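Sugar phosphate isomerase/epimerase (Parabacteroides distasonis, PDB 3OBE) is probably an isomerase or epimerase of sugar phosphates, built on a xylose isomerase-like TIM barrel, though its exact substrate is not established. Local coordinates at residues 76-81 with 124-129. Residues are numbered along the deposited sequence; the frame is centred on the assembly and turned at random.
With EOH (ethanol), chain G.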
ATOM      1  N   ILE A  76      19.146   5.655  -5.307  1.00 43.15           N
ATOM      2  CA  ILE A  76      19.114   6.868  -4.480  1.00 41.79           C
ATOM      3  C   ILE A  76      19.055   6.512  -2.985  1.00 39.37           C
ATOM      4  O   ILE A  76      18.317   5.580  -2.586  1.00 36.60           O
ATOM      5  CB  ILE A  76      17.975   7.839  -4.918  1.00 41.97           C
ATOM      6  CG1 ILE A  76      18.184   9.228  -4.276  1.00 43.05           C
ATOM      7  CG2 ILE A  76      16.604   7.284  -4.621  1.00 40.32           C
ATOM      8  CD1 ILE A  76      17.182  10.264  -4.734  1.00 41.62           C
ATOM      9  N   ALA A  77      19.865   7.228  -2.200  1.00 37.21           N
ATOM     10  CA  ALA A  77      19.869   7.148  -0.744  1.00 36.32           C
ATOM     11  C   ALA A  77      18.617   7.834  -0.199  1.00 34.51           C
ATOM     12  O   ALA A  77      18.082   8.738  -0.834  1.00 34.05           O
ATOM     13  CB  ALA A  77      21.111   7.836  -0.161  1.00 37.00           C
ATOM     14  N   SER A  78      18.213   7.428   1.004  1.00 33.52           N
ATOM     15  CA  SER A  78      17.060   7.997   1.701  1.00 32.63           C
ATOM     16  C   SER A  78      17.103   9.507   1.831  1.00 33.21           C
ATOM     17  O   SER A  78      16.122  10.180   1.581  1.00 32.69           O
ATOM     18  CB  SER A  78      16.963   7.415   3.103  1.00 33.03           C
ATOM     19  OG  SER A  78      16.592   6.061   3.021  1.00 33.25           O
ATOM     20  N   LYS A  79      18.228  10.038   2.282  1.00 33.91           N
ATOM     21  CA  LYS A  79      18.338  11.489   2.461  1.00 34.86           C
ATOM     22  C   LYS A  79      18.058  12.252   1.150  1.00 34.75           C
ATOM     23  O   LYS A  79      17.354  13.282   1.151  1.00 34.70           O
ATOM     24  CB  LYS A  79      19.728  11.856   2.987  1.00 36.86           C
ATOM     25  CG  LYS A  79      19.930  13.350   3.206  1.00 38.58           C
ATOM     26  CD  LYS A  79      21.338  13.638   3.735  1.00 42.45           C
ATOM     27  CE  LYS A  79      21.556  15.124   3.842  1.00 44.47           C
ATOM     28  NZ  LYS A  79      22.010  15.664   2.549  1.00 48.12           N
ATOM     29  N   ASP A  80      18.626  11.777   0.042  1.00 34.54           N
ATOM     30  CA  ASP A  80      18.438  12.465  -1.252  1.00 34.78           C
ATOM     31  C   ASP A  80      17.012  12.278  -1.737  1.00 33.36           C
ATOM     32  O   ASP A  80      16.437  13.173  -2.361  1.00 34.23           O
ATOM     33  CB  ASP A  80      19.413  11.928  -2.282  1.00 35.57           C
ATOM     34  CG  ASP A  80      20.861  12.094  -1.835  1.00 39.43           C
ATOM     35  OD1 ASP A  80      21.254  13.226  -1.485  1.00 42.46           O
ATOM     36  OD2 ASP A  80      21.596  11.093  -1.789  1.00 45.91           O
ATOM     37  N   TYR A  81      16.453  11.099  -1.475  1.00 31.71           N
ATOM     38  CA  TYR A  81      15.083  10.845  -1.888  1.00 30.82           C
ATOM     39  C   TYR A  81      14.161  11.807  -1.130  1.00 29.57           C
ATOM     40  O   TYR A  81      13.363  12.517  -1.729  1.00 29.95           O
ATOM     41  CB  TYR A  81      14.682   9.421  -1.560  1.00 30.69           C
ATOM     42  CG  TYR A  81      13.703   8.767  -2.499  1.00 31.20           C
ATOM     43  CD1 TYR A  81      12.814   9.503  -3.305  1.00 30.53           C
ATOM     44  CD2 TYR A  81      13.679   7.381  -2.588  1.00 32.37           C
ATOM     45  CE1 TYR A  81      11.935   8.858  -4.172  1.00 32.21           C
ATOM     46  CE2 TYR A  81      12.830   6.745  -3.449  1.00 32.85           C
ATOM     47  CZ  TYR A  81      11.955   7.467  -4.231  1.00 32.89           C
ATOM     48  OH  TYR A  81      11.110   6.756  -5.061  1.00 34.14           O
ATOM     49  N   ALA A 124      13.506   4.786   8.635  1.00 17.78           N
ATOM     50  CA  ALA A 124      13.436   5.851   9.669  1.00 19.02           C
ATOM     51  C   ALA A 124      14.145   7.096   9.131  1.00 21.15           C
ATOM     52  O   ALA A 124      13.664   8.251   9.261  1.00 20.93           O
ATOM     53  CB  ALA A 124      14.023   5.347  10.995  1.00 20.05           C
ATOM     54  N   GLU A 125      15.278   6.890   8.477  1.00 22.61           N
ATOM     55  CA  GLU A 125      15.978   7.996   7.823  1.00 25.22           C
ATOM     56  C   GLU A 125      15.093   8.668   6.768  1.00 23.93           C
ATOM     57  O   GLU A 125      15.103   9.903   6.632  1.00 25.26           O
ATOM     58  CB  GLU A 125      17.257   7.508   7.106  1.00 25.84           C
ATOM     59  CG  GLU A 125      18.429   6.984   7.879  1.00 31.25           C
ATOM     60  CD  GLU A 125      19.553   6.474   6.903  1.00 35.94           C
ATOM     61  OE1 GLU A 125      19.244   5.890   5.838  1.00 39.91           O
ATOM     62  OE2 GLU A 125      20.735   6.689   7.176  1.00 38.51           O
ATOM     63  N   LEU A 126      14.360   7.857   6.009  1.00 23.11           N
ATOM     64  CA  LEU A 126      13.501   8.315   4.922  1.00 23.02           C
ATOM     65  C   LEU A 126      12.298   9.103   5.482  1.00 23.18           C
ATOM     66  O   LEU A 126      11.784   9.976   4.797  1.00 22.87           O
ATOM     67  CB  LEU A 126      13.028   7.119   4.094  1.00 22.02           C
ATOM     68  CG  LEU A 126      12.300   7.339   2.768  1.00 23.48           C
ATOM     69  CD1 LEU A 126      13.208   8.105   1.764  1.00 25.46           C
ATOM     70  CD2 LEU A 126      11.800   6.003   2.207  1.00 22.60           C
ATOM     71  N   GLY A 127      11.903   8.807   6.734  1.00 22.62           N
ATOM     72  CA  GLY A 127      10.849   9.528   7.455  1.00 21.50           C
ATOM     73  C   GLY A 127       9.451   9.035   7.156  1.00 19.88           C
ATOM     74  O   GLY A 127       8.478   9.760   7.362  1.00 20.49           O
ATOM     75  N   VAL A 128       9.334   7.788   6.705  1.00 18.65           N
ATOM     76  CA  VAL A 128       7.999   7.216   6.438  1.00 17.79           C
ATOM     77  C   VAL A 128       7.222   6.945   7.710  1.00 17.92           C
ATOM     78  O   VAL A 128       7.797   6.774   8.797  1.00 19.91           O
ATOM     79  CB  VAL A 128       8.082   5.885   5.624  1.00 17.66           C
ATOM     80  CG1 VAL A 128       8.845   6.140   4.275  1.00 20.12           C
ATOM     81  CG2 VAL A 128       8.696   4.728   6.491  1.00 19.38           C
ATOM     82  N   SER A 129       5.910   6.906   7.584  1.00 16.71           N
ATOM     83  CA  SER A 129       5.020   6.443   8.623  1.00 17.54           C
ATOM     84  C   SER A 129       4.714   4.947   8.562  1.00 16.64           C
ATOM     85  O   SER A 129       4.396   4.358   9.595  1.00 17.68           O
ATOM     86  CB  SER A 129       3.699   7.190   8.590  1.00 18.58           C
ATOM     87  OG  SER A 129       3.966   8.550   8.887  1.00 20.74           O
TER
HETATM   88  C1  EOH G 406      12.119   3.720  -6.516  1.00 31.32           C
HETATM   89  C2  EOH G 406      12.184   4.460  -7.821  1.00 31.50           C
HETATM   90  O   EOH G 406      11.671   4.503  -5.440  1.00 29.75           O
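The hydroxyl OG of S78 meets helix 109-126 at its last turn, where it hydrogen-bonds to the backbone carbonyl of I122 and lies 3.9 Å from L126 CB. OG is set anti to its own carbonyl carbon, chi1 -70°, which turns it to this helix. S78 opens helix 78-87, just after the N-cap residue A77. S78 CA lies 4.8 Å from L126 CA, so the start of one helix abuts the end of the other. E125 comes alongside at the outer edge. Its chain is extended beyond CG, and OE1 ends 3.9 Å from S78 OG, too far for a hydrogen bond.

L126 fills the inner side. Its CG is anti to the backbone N, chi1 -170°. This carries L126 CD1 against the first turn of helix 78-87, 3.6 Å from S78 O and 3.9 Å from Y81 CB. The methyl approaches the Y81 ring obliquely. Both side chains also pack on I92 of strand 91-95 and I55 of strand 52-55, so the two helix ends close over the barrel wall. Y81 OH lies 2.4 Å from the O of an ethanol, probably from the crystallisation liquor; this is very short for a hydrogen bond, so its exact geometry is doubtful. After L126 the chain leaves the helix at G127, with phi 85°, and heads for strand 130-133. R91 NH2 hydrogen-bonds to G127 O and S129 OG.

The contact joins two outer helices of the TIM barrel. Between the segments it is van der Waals packing, mainly of L126 on S78 and Y81. The buried serine hydroxyl finds its hydrogen-bond partner in a backbone carbonyl of the neighbouring helix.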